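Sugar fermentation stimulation protein homolog (Pyrococcus furiosus, PDB 4DA2) probably binds DNA and may cut it, pairing an OB-fold domain with a calcium-binding domain of the PD-(D/E)xK nuclease class. Local coordinates at residues Cys13-Arg18 with Gly24-Lys29; Glu45-Gly50 with Ala77-Arg82; Tyr119-Ser124 with Ile128-Lys133; Lys158-Leu163 with Ala170-Ile175. The protein carries 1 engineered substitution. All coordinates share one frame; numbering follows the deposited sequence.

Interactions 1 and 2 lie in the OB-fold part of the chain and touch: Phe-15 O meets Gly-50 N at 2.8 Å, and the Phe-15 ring packs on Met-47. Interactions 3 and 4 belong to the nuclease-like part, their centres about 9 Å apart, and share a sheet in which strands 127-139 and 169-176 run side by side, with Glu-131 O 2.8 Å from Val-173 N. A calcium ion sits in interaction 3; the side chain of Ile-172 in interaction 4 is about 8 Å from a bound calcium, that of Ile-79 in interaction 2 about 14 Å. The centres of interactions 1 and 3 are about 36 Å apart.

Interaction 1 of 4, residues Cys13-Arg18 with Gly24-Lys29; sequences CIFLRR and GLVRIK
Leu-25 O is gripped by two successive amides of the facing strand, Leu-16 N at 2.9 Å and Arg-17 N at 3.2 Å, both tilted out of its carbonyl plane. Two residues opposite one make a classic beta bulge in the hairpin 11-18/23-28. Beyond it Leu-25 N returns a nearly straight bond to Arg-17 O (2.8 Å, 171°), and on the other side Ile-14 and Arg-27 exchange two bonds.

The bulge turns Leu-16 CB toward the partner strand, and its CD1 lies over the backbone 3.8 Å from Arg-27 N. An alanine at Leu-16 would lose this branched end and is likely to leave the backbone from Val-26 to Arg-27 less covered. With CG between the backbone N and the carbonyl carbon (chi1 71°) and the chain extended to NE, Arg-17 runs beside Leu-25, whose CD1 lies over one guanidinium face, 3.6 Å from Arg-17 NH2. On the Phe-15 face, Cys-13 SG rests 3.8 Å from Val-26 CB, a small, weakly polar sulfur suited to a buried place. Gly-24 fits where a beta carbon would crowd the Phe-15 ring. One carbonyl thus satisfies two amides, so the hairpin absorbs an extra residue.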
loop_
_atom_site.group_PDB
_atom_site.type_symbol
_atom_site.label_atom_id
_atom_site.label_comp_id
_atom_site.label_asym_id
_atom_site.label_seq_id
_atom_site.Cartn_x
_atom_site.Cartn_y
_atom_site.Cartn_z
ATOM N N CYS A 13 16.328 1.935 -12.948
ATOM C CA CYS A 13 17.215 0.791 -12.800
ATOM C C CYS A 13 16.604 -0.370 -13.565
ATOM O O CYS A 13 15.425 -0.308 -13.964
ATOM C CB CYS A 13 17.402 0.447 -11.310
ATOM S SG CYS A 13 15.905 -0.194 -10.499
ATOM N N ILE A 14 17.408 -1.401 -13.820
ATOM C CA ILE A 14 16.910 -2.634 -14.397
ATOM C C ILE A 14 16.804 -3.669 -13.303
ATOM O O ILE A 14 17.786 -3.941 -12.593
ATOM C CB ILE A 14 17.818 -3.169 -15.555
ATOM C CG1 ILE A 14 18.005 -2.090 -16.630
ATOM C CG2 ILE A 14 17.238 -4.498 -16.117
ATOM C CD1 ILE A 14 19.146 -2.356 -17.609
ATOM N N PHE A 15 15.618 -4.254 -13.164
ATOM C CA PHE A 15 15.449 -5.327 -12.203
ATOM C C PHE A 15 16.147 -6.582 -12.700
ATOM O O PHE A 15 15.927 -7.011 -13.832
ATOM C CB PHE A 15 13.975 -5.613 -11.922
ATOM C CG PHE A 15 13.778 -6.616 -10.836
ATOM C CD1 PHE A 15 13.953 -6.259 -9.509
ATOM C CD2 PHE A 15 13.441 -7.940 -11.137
ATOM C CE1 PHE A 15 13.811 -7.218 -8.474
ATOM C CE2 PHE A 15 13.285 -8.881 -10.117
ATOM C CZ PHE A 15 13.468 -8.526 -8.786
ATOM N N LEU A 16 17.010 -7.156 -11.860
ATOM C CA LEU A 16 17.743 -8.369 -12.257
ATOM C C LEU A 16 17.116 -9.589 -11.634
ATOM O O LEU A 16 16.653 -10.498 -12.351
ATOM C CB LEU A 16 19.236 -8.255 -11.864
ATOM C CG LEU A 16 19.941 -7.060 -12.537
ATOM C CD1 LEU A 16 21.380 -6.903 -12.047
ATOM C CD2 LEU A 16 19.897 -7.149 -14.065
ATOM N N ARG A 17 17.069 -9.615 -10.301
ATOM C CA ARG A 17 16.480 -10.762 -9.607
ATOM C C ARG A 17 16.143 -10.501 -8.144
ATOM O O ARG A 17 16.743 -9.653 -7.477
ATOM C CB ARG A 17 17.331 -12.037 -9.765
ATOM C CG ARG A 17 18.640 -12.031 -9.011
ATOM C CD ARG A 17 19.496 -13.260 -9.354
ATOM N NE ARG A 17 20.812 -13.184 -8.711
ATOM C CZ ARG A 17 21.107 -13.659 -7.501
ATOM N NH1 ARG A 17 20.180 -14.243 -6.752
ATOM N NH2 ARG A 17 22.346 -13.545 -7.032
ATOM N N ARG A 18 15.147 -11.229 -7.656
ATOM C CA ARG A 18 14.794 -11.126 -6.265
ATOM C C ARG A 18 15.632 -12.131 -5.483
ATOM O O ARG A 18 15.680 -13.307 -5.828
ATOM C CB ARG A 18 13.280 -11.339 -6.070
ATOM C CG ARG A 18 12.787 -10.820 -4.738
ATOM C CD ARG A 18 11.274 -10.735 -4.679
ATOM N NE ARG A 18 10.839 -10.107 -3.430
ATOM C CZ ARG A 18 9.567 -9.919 -3.081
ATOM N NH1 ARG A 18 8.592 -10.302 -3.893
ATOM N NH2 ARG A 18 9.266 -9.342 -1.921
ATOM N N GLY A 24 16.358 -7.211 -3.361
ATOM C CA GLY A 24 16.513 -7.515 -4.789
ATOM C C GLY A 24 17.840 -7.008 -5.308
ATOM O O GLY A 24 18.471 -6.154 -4.677
ATOM N N LEU A 25 18.270 -7.539 -6.449
ATOM C CA LEU A 25 19.408 -6.966 -7.185
ATOM C C LEU A 25 18.907 -6.230 -8.421
ATOM O O LEU A 25 18.055 -6.739 -9.161
ATOM C CB LEU A 25 20.398 -8.067 -7.593
ATOM C CG LEU A 25 21.046 -8.857 -6.461
ATOM C CD1 LEU A 25 21.891 -10.002 -6.984
ATOM C CD2 LEU A 25 21.887 -7.902 -5.559
ATOM N N VAL A 26 19.457 -5.035 -8.641
ATOM C CA VAL A 26 19.119 -4.188 -9.770
ATOM C C VAL A 26 20.408 -3.664 -10.413
ATOM O O VAL A 26 21.457 -3.598 -9.760
ATOM C CB VAL A 26 18.224 -2.967 -9.349
ATOM C CG1 VAL A 26 16.953 -3.456 -8.628
ATOM C CG2 VAL A 26 18.984 -2.002 -8.493
ATOM N N ARG A 27 20.311 -3.265 -11.672
ATOM C CA ARG A 27 21.391 -2.585 -12.354
ATOM C C ARG A 27 21.064 -1.100 -12.413
ATOM O O ARG A 27 20.017 -0.714 -12.905
ATOM C CB ARG A 27 21.585 -3.178 -13.751
ATOM C CG ARG A 27 22.146 -2.244 -14.815
ATOM C CD ARG A 27 23.567 -2.600 -15.199
ATOM N NE ARG A 27 23.790 -4.041 -15.308
ATOM C CZ ARG A 27 24.895 -4.641 -14.873
ATOM N NH1 ARG A 27 25.841 -3.915 -14.284
ATOM N NH2 ARG A 27 25.035 -5.957 -14.970
ATOM N N ILE A 28 21.972 -0.294 -11.887
ATOM C CA ILE A 28 21.937 1.149 -12.000
ATOM C C ILE A 28 23.224 1.581 -12.697
ATOM O O ILE A 28 24.295 1.539 -12.100
ATOM C CB ILE A 28 21.830 1.850 -10.628
ATOM C CG1 ILE A 28 20.546 1.432 -9.883
ATOM C CG2 ILE A 28 21.899 3.345 -10.819
ATOM C CD1 ILE A 28 20.553 1.751 -8.376
ATOM N N LYS A 29 23.105 1.978 -13.966
ATOM C CA LYS A 29 24.265 2.344 -14.783
ATOM C C LYS A 29 25.237 1.159 -14.879
ATOM O O LYS A 29 24.853 0.057 -15.271
ATOM C CB LYS A 29 24.969 3.595 -14.227
ATOM C CG LYS A 29 24.087 4.831 -14.063
ATOM C CD LYS A 29 23.960 5.607 -15.361
ATOM C CE LYS A 29 23.015 6.791 -15.220
ATOM N NZ LYS A 29 23.571 7.878 -14.370
#

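Interaction 2 of 4, residues Glu45-Gly50 with Ala77-Arg82; sequences EFMIPG and AIIDTR
Phe-46 and Met-47 both turn their CG beside the backbone N, anti to the carbonyl carbon (chi1 -74° and -54°), and Met-47 then bends at chi2, -85°, so that its methyl reaches Ile-79. Met-47 is the centre of an inverse gamma turn, which probably helps two consecutive side chains serve one apolar patch. The Phe-46 ring brings its far end to Ala-77, with CZ 3.6 Å from Ala-77 CB; the small methyl lets an aromatic ring come this close to strand 75-78. At the other end of the ring, CD2 lies 4.1 Å from Ile-79 CG2, ring and isoleucine running alongside one another but pointing opposite ways.

The second branch of Ile-79 ends in CD1, 3.9 Å from Met-47 CE, which an unbranched, flexible thioether chain can bend to reach. One isoleucine therefore serves both loop residues, each with a different branch. Phe-70 of strand 65-72 meets the Phe-46 ring and also touches Met-47 and Ile-79. A backbone bond from Gly-50 to Phe-15 ties the loop elsewhere. Here all three contacts are between carbon atoms, so the loop is held to strand 75-78 and Ile-79 by apolar packing and exclusion of water.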
loop_
_atom_site.group_PDB
_atom_site.type_symbol
_atom_site.label_atom_id
_atom_site.label_comp_id
_atom_site.label_asym_id
_atom_site.label_seq_id
_atom_site.Cartn_x
_atom_site.Cartn_y
_atom_site.Cartn_z
ATOM N N GLU A 45 4.209 -10.215 -11.290
ATOM C CA GLU A 45 4.108 -9.481 -12.547
ATOM C C GLU A 45 5.132 -8.331 -12.701
ATOM O O GLU A 45 5.421 -7.895 -13.820
ATOM C CB GLU A 45 2.664 -9.070 -12.838
ATOM C CG GLU A 45 1.782 -10.306 -13.069
ATOM C CD GLU A 45 0.297 -10.002 -13.199
ATOM O OE1 GLU A 45 -0.065 -8.893 -13.646
ATOM O OE2 GLU A 45 -0.511 -10.893 -12.866
ATOM N N PHE A 46 5.709 -7.890 -11.583
ATOM C CA PHE A 46 6.684 -6.800 -11.591
ATOM C C PHE A 46 8.120 -7.300 -11.543
ATOM O O PHE A 46 8.984 -6.719 -12.208
ATOM C CB PHE A 46 6.488 -5.831 -10.408
ATOM C CG PHE A 46 5.287 -4.914 -10.560
ATOM C CD1 PHE A 46 5.172 -4.074 -11.673
ATOM C CD2 PHE A 46 4.272 -4.920 -9.611
ATOM C CE1 PHE A 46 4.060 -3.234 -11.823
ATOM C CE2 PHE A 46 3.154 -4.091 -9.750
ATOM C CZ PHE A 46 3.050 -3.247 -10.855
ATOM N N MET A 47 8.361 -8.328 -10.716
ATOM C CA MET A 47 9.710 -8.843 -10.413
ATOM C C MET A 47 10.165 -9.768 -11.520
ATOM O O MET A 47 10.308 -10.974 -11.294
ATOM C CB MET A 47 9.702 -9.633 -9.101
ATOM C CG MET A 47 9.138 -8.895 -7.913
ATOM S SD MET A 47 10.399 -7.883 -7.155
ATOM C CE MET A 47 9.440 -6.844 -6.044
ATOM N N ILE A 48 10.380 -9.197 -12.706
ATOM C CA ILE A 48 10.757 -9.953 -13.907
ATOM C C ILE A 48 12.092 -9.392 -14.394
ATOM O O ILE A 48 12.230 -8.179 -14.570
ATOM C CB ILE A 48 9.670 -9.820 -15.037
ATOM C CG1 ILE A 48 8.307 -10.351 -14.560
ATOM C CG2 ILE A 48 10.123 -10.483 -16.371
ATOM C CD1 ILE A 48 8.163 -11.846 -14.567
ATOM N N PRO A 49 13.096 -10.273 -14.597
ATOM C CA PRO A 49 14.393 -9.789 -15.094
ATOM C C PRO A 49 14.242 -8.924 -16.353
ATOM O O PRO A 49 13.534 -9.316 -17.306
ATOM C CB PRO A 49 15.173 -11.085 -15.374
ATOM C CG PRO A 49 14.593 -12.087 -14.400
ATOM C CD PRO A 49 13.113 -11.719 -14.295
ATOM N N GLY A 50 14.831 -7.733 -16.337
ATOM C CA GLY A 50 14.794 -6.832 -17.487
ATOM C C GLY A 50 13.818 -5.670 -17.346
ATOM O O GLY A 50 13.924 -4.668 -18.072
ATOM N N ALA A 77 4.269 2.331 -10.788
ATOM C CA ALA A 77 3.482 1.646 -9.744
ATOM C C ALA A 77 4.342 1.649 -8.473
ATOM O O ALA A 77 5.515 1.293 -8.520
ATOM C CB ALA A 77 3.196 0.232 -10.157
ATOM N N ILE A 78 3.763 2.035 -7.338
ATOM C CA ILE A 78 4.543 2.110 -6.105
ATOM C C ILE A 78 4.343 0.797 -5.361
ATOM O O ILE A 78 3.244 0.519 -4.830
ATOM C CB ILE A 78 4.126 3.312 -5.218
ATOM C CG1 ILE A 78 4.335 4.643 -5.971
ATOM C CG2 ILE A 78 4.923 3.251 -3.899
ATOM C CD1 ILE A 78 3.731 5.903 -5.285
ATOM N N ILE A 79 5.412 0.023 -5.278
ATOM C CA ILE A 79 5.389 -1.217 -4.477
ATOM C C ILE A 79 5.813 -1.086 -3.028
ATOM O O ILE A 79 5.473 -1.956 -2.213
ATOM C CB ILE A 79 6.217 -2.341 -5.147
ATOM C CG1 ILE A 79 7.707 -2.012 -5.145
ATOM C CG2 ILE A 79 5.657 -2.622 -6.549
ATOM C CD1 ILE A 79 8.607 -3.243 -4.927
ATOM N N ASP A 80 6.540 -0.010 -2.695
ATOM C CA ASP A 80 7.097 0.157 -1.350
ATOM C C ASP A 80 5.985 0.544 -0.376
ATOM O O ASP A 80 5.342 1.594 -0.527
ATOM C CB ASP A 80 8.208 1.218 -1.341
ATOM C CG ASP A 80 8.922 1.315 0.016
ATOM O OD1 ASP A 80 9.968 0.658 0.199
ATOM O OD2 ASP A 80 8.443 2.074 0.890
ATOM N N THR A 81 5.762 -0.297 0.624
ATOM C CA THR A 81 4.654 -0.051 1.564
ATOM C C THR A 81 4.907 1.139 2.497
ATOM O O THR A 81 3.951 1.782 2.949
ATOM C CB THR A 81 4.262 -1.314 2.363
ATOM O OG1 THR A 81 5.361 -1.711 3.197
ATOM C CG2 THR A 81 3.860 -2.445 1.417
ATOM N N ARG A 82 6.180 1.432 2.767
ATOM C CA ARG A 82 6.554 2.617 3.524
ATOM C C ARG A 82 6.187 3.908 2.792
ATOM O O ARG A 82 5.623 4.829 3.420
ATOM C CB ARG A 82 8.039 2.637 3.886
ATOM C CG ARG A 82 8.469 1.639 4.915
ATOM C CD ARG A 82 9.980 1.708 5.066
ATOM N NE ARG A 82 10.488 0.834 6.118
ATOM C CZ ARG A 82 11.753 0.428 6.210
ATOM N NH1 ARG A 82 12.644 0.802 5.298
ATOM N NH2 ARG A 82 12.124 -0.362 7.213
#

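Interaction 3 of 4, residues Tyr119-Ser124 with Ile128-Lys133; sequences YLIECS and IFVETK. Engineered in segment 119-124: Ile-121 (natural residue Leu). With CA (calcium ion), chain C.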
loop_
_atom_site.group_PDB
_atom_site.type_symbol
_atom_site.label_atom_id
_atom_site.label_comp_id
_atom_site.label_asym_id
_atom_site.label_seq_id
_atom_site.Cartn_x
_atom_site.Cartn_y
_atom_site.Cartn_z
ATOM N N TYR A 119 -2.558 2.431 12.174
ATOM C CA TYR A 119 -2.805 3.749 12.812
ATOM C C TYR A 119 -3.941 3.770 13.808
ATOM O O TYR A 119 -4.973 3.130 13.605
ATOM C CB TYR A 119 -3.100 4.831 11.749
ATOM C CG TYR A 119 -2.094 4.891 10.596
ATOM C CD1 TYR A 119 -0.826 5.436 10.783
ATOM C CD2 TYR A 119 -2.426 4.419 9.331
ATOM C CE1 TYR A 119 0.103 5.491 9.748
ATOM C CE2 TYR A 119 -1.508 4.474 8.267
ATOM C CZ TYR A 119 -0.248 5.021 8.481
ATOM O OH TYR A 119 0.679 5.063 7.455
ATOM N N LEU A 120 -3.746 4.547 14.876
ATOM C CA LEU A 120 -4.851 5.059 15.662
ATOM C C LEU A 120 -4.925 6.527 15.317
ATOM O O LEU A 120 -3.937 7.254 15.429
ATOM C CB LEU A 120 -4.626 4.890 17.165
ATOM C CG LEU A 120 -5.772 5.445 18.012
ATOM C CD1 LEU A 120 -7.080 4.729 17.685
ATOM C CD2 LEU A 120 -5.457 5.346 19.519
ATOM N N ILE A 121 -6.111 6.921 14.871
ATOM C CA ILE A 121 -6.393 8.283 14.420
ATOM C C ILE A 121 -7.419 8.907 15.365
ATOM O O ILE A 121 -8.385 8.259 15.770
ATOM C CB ILE A 121 -6.859 8.260 12.958
ATOM C CG1 ILE A 121 -5.643 7.995 12.073
ATOM C CG2 ILE A 121 -7.526 9.599 12.520
ATOM C CD1 ILE A 121 -5.977 7.665 10.633
ATOM N N GLU A 122 -7.178 10.156 15.735
ATOM C CA GLU A 122 -8.070 10.861 16.646
ATOM C C GLU A 122 -8.842 11.927 15.913
ATOM O O GLU A 122 -8.255 12.754 15.194
ATOM C CB GLU A 122 -7.298 11.450 17.833
ATOM C CG GLU A 122 -8.219 12.127 18.871
ATOM C CD GLU A 122 -7.462 12.721 20.064
ATOM O OE1 GLU A 122 -6.242 12.493 20.197
ATOM O OE2 GLU A 122 -8.109 13.403 20.876
ATOM N N CYS A 123 -10.163 11.891 16.081
ATOM C CA CYS A 123 -11.068 12.877 15.468
ATOM C C CYS A 123 -11.773 13.695 16.570
ATOM O O CYS A 123 -11.561 13.439 17.773
ATOM C CB CYS A 123 -12.119 12.177 14.618
ATOM S SG CYS A 123 -11.413 11.180 13.278
ATOM N N SER A 124 -12.608 14.647 16.158
ATOM C CA SER A 124 -13.392 15.442 17.108
ATOM C C SER A 124 -14.276 14.599 18.016
ATOM O O SER A 124 -14.317 14.826 19.228
ATOM C CB SER A 124 -14.259 16.462 16.381
ATOM O OG SER A 124 -13.476 17.548 15.945
ATOM N N ILE A 128 -10.391 6.260 15.705
ATOM C CA ILE A 128 -10.572 5.218 14.696
ATOM C C ILE A 128 -9.244 4.504 14.436
ATOM O O ILE A 128 -8.180 5.134 14.285
ATOM C CB ILE A 128 -11.206 5.776 13.364
ATOM C CG1 ILE A 128 -11.469 4.645 12.352
ATOM C CG2 ILE A 128 -10.345 6.911 12.773
ATOM C CD1 ILE A 128 -12.247 5.070 11.070
ATOM N N PHE A 129 -9.310 3.173 14.417
ATOM C CA PHE A 129 -8.165 2.354 13.998
ATOM C C PHE A 129 -8.203 2.180 12.486
ATOM O O PHE A 129 -9.252 1.821 11.922
ATOM C CB PHE A 129 -8.226 0.989 14.681
ATOM C CG PHE A 129 -7.910 1.039 16.137
ATOM C CD1 PHE A 129 -6.578 1.059 16.568
ATOM C CD2 PHE A 129 -8.941 1.135 17.083
ATOM C CE1 PHE A 129 -6.271 1.109 17.958
ATOM C CE2 PHE A 129 -8.650 1.200 18.463
ATOM C CZ PHE A 129 -7.314 1.199 18.895
ATOM N N VAL A 130 -7.073 2.444 11.833
ATOM C CA VAL A 130 -6.989 2.339 10.374
ATOM C C VAL A 130 -5.819 1.444 9.961
ATOM O O VAL A 130 -4.682 1.676 10.387
ATOM C CB VAL A 130 -6.875 3.740 9.693
ATOM C CG1 VAL A 130 -6.783 3.576 8.168
ATOM C CG2 VAL A 130 -8.049 4.617 10.083
ATOM N N GLU A 131 -6.122 0.401 9.173
ATOM C CA GLU A 131 -5.108 -0.464 8.584
ATOM C C GLU A 131 -5.044 -0.166 7.087
ATOM O O GLU A 131 -6.099 -0.069 6.422
ATOM C CB GLU A 131 -5.446 -1.950 8.840
ATOM C CG GLU A 131 -4.520 -2.979 8.166
ATOM C CD GLU A 131 -3.064 -2.843 8.617
ATOM O OE1 GLU A 131 -2.844 -2.369 9.759
ATOM O OE2 GLU A 131 -2.144 -3.174 7.812
ATOM N N THR A 132 -3.826 0.020 6.569
ATOM C CA THR A 132 -3.674 0.264 5.134
ATOM C C THR A 132 -3.009 -0.942 4.491
ATOM O O THR A 132 -2.104 -1.553 5.093
ATOM C CB THR A 132 -2.921 1.578 4.820
ATOM O OG1 THR A 132 -1.594 1.503 5.357
ATOM C CG2 THR A 132 -3.642 2.763 5.447
ATOM N N LYS A 133 -3.500 -1.350 3.323
ATOM C CA LYS A 133 -2.882 -2.485 2.594
ATOM C C LYS A 133 -2.487 -2.141 1.162
ATOM O O LYS A 133 -3.175 -1.384 0.504
ATOM C CB LYS A 133 -3.833 -3.679 2.564
ATOM C CG LYS A 133 -4.215 -4.176 3.963
ATOM C CD LYS A 133 -3.553 -5.473 4.280
ATOM C CE LYS A 133 -3.763 -5.890 5.728
ATOM N NZ LYS A 133 -2.483 -5.629 6.458
HETATM CA CA CA C . -0.414 -2.034 6.673
HETATM O O HOH W 1 -0.330 -4.224 5.652
HETATM O O HOH W 2 1.385 -3.393 7.984
HETATM O O HOH W 3 1.127 -0.197 6.112
#
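The beta hairpin of strands 115-122 and 127-139, in the nuclease-like domain, carries this contact and leads into a calcium site. Paired bonds join Tyr-119 to Val-130 and Ile-121 to Ile-128; the bond from Val-130 N to Tyr-119 O is 2.8 Å and nearly straight at 168°.

Between these pairs Leu-120 and Phe-129 meet on the face opposite Tyr-119 and Ile-121. Leu-120 has CG anti to its backbone N (chi1 179°), and a bend at chi2 then brings CD1 over the centre of the Phe-129 ring, 3.6 Å from the centroid, a CH-pi contact 9° off the normal. A serine in place of Phe-129 would probably leave that methyl without its aromatic cover and open a gap towards Leu-163 of helix 151-165. On the face of Ile-121 and Val-130, the engineered Ile-121 sets CD1 3.7 Å from Val-130 CG2, and Thr-132 CG2 meets the edge of the Tyr-119 ring. The Tyr-119 hydroxyl bonds Glu-89, and Cys-123 is joined to Cys-103 by a disulfide.

Farther along, calcium is bound by Glu-131 OE2 and Thr-132 O, each at 2.4 Å, and by three waters, with Asp-118 among the remaining ligands. Lys-133 NZ approaches Glu-131 OE2 from above the carboxylate plane, 2.8 Å away in a salt bridge, and also bonds one metal-bound water and His-156 ND1 of helix 151-165. This shared grip probably steadies the carboxylate. Asp-118 with Glu-131, Thr-132 and Lys-133 (E-x-K) is the characteristic motif of the PD-(D/E)xK fold: the acids bind metal and the lysine lies beside them.

Interaction 4 of 4, residues Lys158-Leu163 with Ala170-Ile175; sequences KELIKL and AMIVFI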
loop_
_atom_site.group_PDB
_atom_site.type_symbol
_atom_site.label_atom_id
_atom_site.label_comp_id
_atom_site.label_asym_id
_atom_site.label_seq_id
_atom_site.Cartn_x
_atom_site.Cartn_y
_atom_site.Cartn_z
ATOM N N LYS A 158 -9.289 -9.842 11.048
ATOM C CA LYS A 158 -9.959 -10.385 12.232
ATOM C C LYS A 158 -10.000 -9.394 13.385
ATOM O O LYS A 158 -11.031 -9.255 14.043
ATOM C CB LYS A 158 -9.374 -11.754 12.630
ATOM C CG LYS A 158 -9.770 -12.871 11.650
ATOM C CD LYS A 158 -9.126 -14.218 12.021
ATOM C CE LYS A 158 -9.682 -15.352 11.172
ATOM N NZ LYS A 158 -9.090 -16.662 11.558
ATOM N N GLU A 159 -8.904 -8.662 13.608
ATOM C CA GLU A 159 -8.886 -7.682 14.684
ATOM C C GLU A 159 -9.811 -6.499 14.361
ATOM O O GLU A 159 -10.433 -5.925 15.255
ATOM C CB GLU A 159 -7.472 -7.181 14.968
ATOM C CG GLU A 159 -6.500 -8.255 15.459
ATOM C CD GLU A 159 -6.910 -8.899 16.789
ATOM O OE1 GLU A 159 -7.859 -8.426 17.465
ATOM O OE2 GLU A 159 -6.262 -9.885 17.154
ATOM N N LEU A 160 -9.882 -6.136 13.069
ATOM C CA LEU A 160 -10.782 -5.066 12.625
ATOM C C LEU A 160 -12.249 -5.448 12.883
ATOM O O LEU A 160 -13.048 -4.621 13.333
ATOM C CB LEU A 160 -10.548 -4.734 11.129
ATOM C CG LEU A 160 -9.228 -4.014 10.819
ATOM C CD1 LEU A 160 -8.954 -4.058 9.293
ATOM C CD2 LEU A 160 -9.287 -2.585 11.280
ATOM N N ILE A 161 -12.596 -6.681 12.530
ATOM C CA ILE A 161 -13.937 -7.214 12.728
ATOM C C ILE A 161 -14.296 -7.157 14.224
ATOM O O ILE A 161 -15.385 -6.696 14.597
ATOM C CB ILE A 161 -14.050 -8.657 12.179
ATOM C CG1 ILE A 161 -14.016 -8.655 10.644
ATOM C CG2 ILE A 161 -15.337 -9.330 12.719
ATOM C CD1 ILE A 161 -13.845 -10.031 10.020
ATOM N N LYS A 162 -13.376 -7.599 15.080
ATOM C CA LYS A 162 -13.643 -7.609 16.523
ATOM C C LYS A 162 -13.845 -6.182 17.078
ATOM O O LYS A 162 -14.756 -5.944 17.864
ATOM C CB LYS A 162 -12.529 -8.342 17.263
ATOM C CG LYS A 162 -12.481 -8.100 18.801
ATOM C CD LYS A 162 -13.567 -8.811 19.586
ATOM C CE LYS A 162 -13.153 -8.952 21.053
ATOM N NZ LYS A 162 -14.300 -8.769 21.968
ATOM N N LEU A 163 -13.000 -5.239 16.657
ATOM C CA LEU A 163 -13.196 -3.824 17.008
ATOM C C LEU A 163 -14.633 -3.350 16.645
ATOM O O LEU A 163 -15.353 -2.813 17.499
ATOM C CB LEU A 163 -12.165 -2.960 16.284
ATOM C CG LEU A 163 -10.737 -2.991 16.839
ATOM C CD1 LEU A 163 -9.839 -2.254 15.878
ATOM C CD2 LEU A 163 -10.717 -2.306 18.185
ATOM N N ALA A 170 -13.469 1.267 13.003
ATOM C CA ALA A 170 -12.402 0.563 12.332
ATOM C C ALA A 170 -12.514 0.765 10.820
ATOM O O ALA A 170 -13.627 0.812 10.268
ATOM C CB ALA A 170 -12.447 -0.927 12.679
ATOM N N MET A 171 -11.358 0.876 10.165
ATOM C CA MET A 171 -11.278 1.110 8.708
ATOM C C MET A 171 -10.108 0.365 8.084
ATOM O O MET A 171 -9.016 0.289 8.679
ATOM C CB MET A 171 -11.120 2.609 8.400
ATOM C CG MET A 171 -11.103 2.929 6.915
ATOM S SD MET A 171 -10.911 4.700 6.590
ATOM C CE MET A 171 -12.625 5.161 6.781
ATOM N N ILE A 172 -10.352 -0.226 6.910
ATOM C CA ILE A 172 -9.277 -0.718 6.066
ATOM C C ILE A 172 -9.225 0.085 4.786
ATOM O O ILE A 172 -10.247 0.352 4.153
ATOM C CB ILE A 172 -9.324 -2.282 5.813
ATOM C CG1 ILE A 172 -8.078 -2.777 5.068
ATOM C CG2 ILE A 172 -10.606 -2.717 5.071
ATOM C CD1 ILE A 172 -7.936 -4.292 5.120
ATOM N N VAL A 173 -8.018 0.502 4.431
ATOM C CA VAL A 173 -7.811 1.313 3.236
ATOM C C VAL A 173 -6.855 0.592 2.316
ATOM O O VAL A 173 -5.687 0.366 2.688
ATOM C CB VAL A 173 -7.239 2.685 3.583
ATOM C CG1 VAL A 173 -7.029 3.511 2.283
ATOM C CG2 VAL A 173 -8.158 3.466 4.569
ATOM N N PHE A 174 -7.322 0.254 1.114
ATOM C CA PHE A 174 -6.458 -0.347 0.102
ATOM C C PHE A 174 -5.788 0.752 -0.730
ATOM O O PHE A 174 -6.442 1.644 -1.267
ATOM C CB PHE A 174 -7.282 -1.334 -0.758
ATOM C CG PHE A 174 -7.815 -2.481 0.030
ATOM C CD1 PHE A 174 -6.981 -3.547 0.354
ATOM C CD2 PHE A 174 -9.122 -2.478 0.523
ATOM C CE1 PHE A 174 -7.438 -4.622 1.122
ATOM C CE2 PHE A 174 -9.601 -3.579 1.276
ATOM C CZ PHE A 174 -8.750 -4.630 1.592
ATOM N N ILE A 175 -4.467 0.689 -0.804
ATOM C CA ILE A 175 -3.702 1.664 -1.567
ATOM C C ILE A 175 -3.434 1.074 -2.955
ATOM O O ILE A 175 -2.518 0.240 -3.142
ATOM C CB ILE A 175 -2.372 2.030 -0.838
ATOM C CG1 ILE A 175 -2.655 2.466 0.619
ATOM C CG2 ILE A 175 -1.654 3.119 -1.612
ATOM C CD1 ILE A 175 -3.570 3.714 0.768
#
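Leu-160 of helix 151-165 points at strand 169-176 and meets Ile-172 at about a right angle, a helix-on-sheet contact within the PD-(D/E)xK domain. The short helix and strand segments run at 148° to each other, 8.2 Å apart at closest axis approach, as the chain passes down the helix and turns back into the sheet.

The leucine divides its two methyls between strand residues. CD1 crosses to the beta-branched Ile-172, 3.9 Å from its CB, whereas CD2 lies over the start of the strand, 3.8 Å from Ala-170 CB. Its CG is placed beside the backbone N (chi1 -71°); chi2 near 166° extends the chain, and the two methyls reach the strand. A forked side chain suits this place because it can cover two strand residues at once.

At the nearest approach of the two backbones, Ala-170 CA to Leu-160 CA at 5.9 Å, Ala-170 has just one methyl, which suits a place close to the helix. One turn on, Leu-163 uses its CB rather than its branched end against this alanine, and its side chain also packs on Phe-129 of the neighbouring strand. Through these two leucines the helix lies against a face of the sheet. Strand 207-215 pairs with 169-176, and its Ile-208 touches Ile-172. Ala-170 CB, besides touching the leucine methyl, lies 3.8 Å from the carbonyl oxygen Leu-160 O.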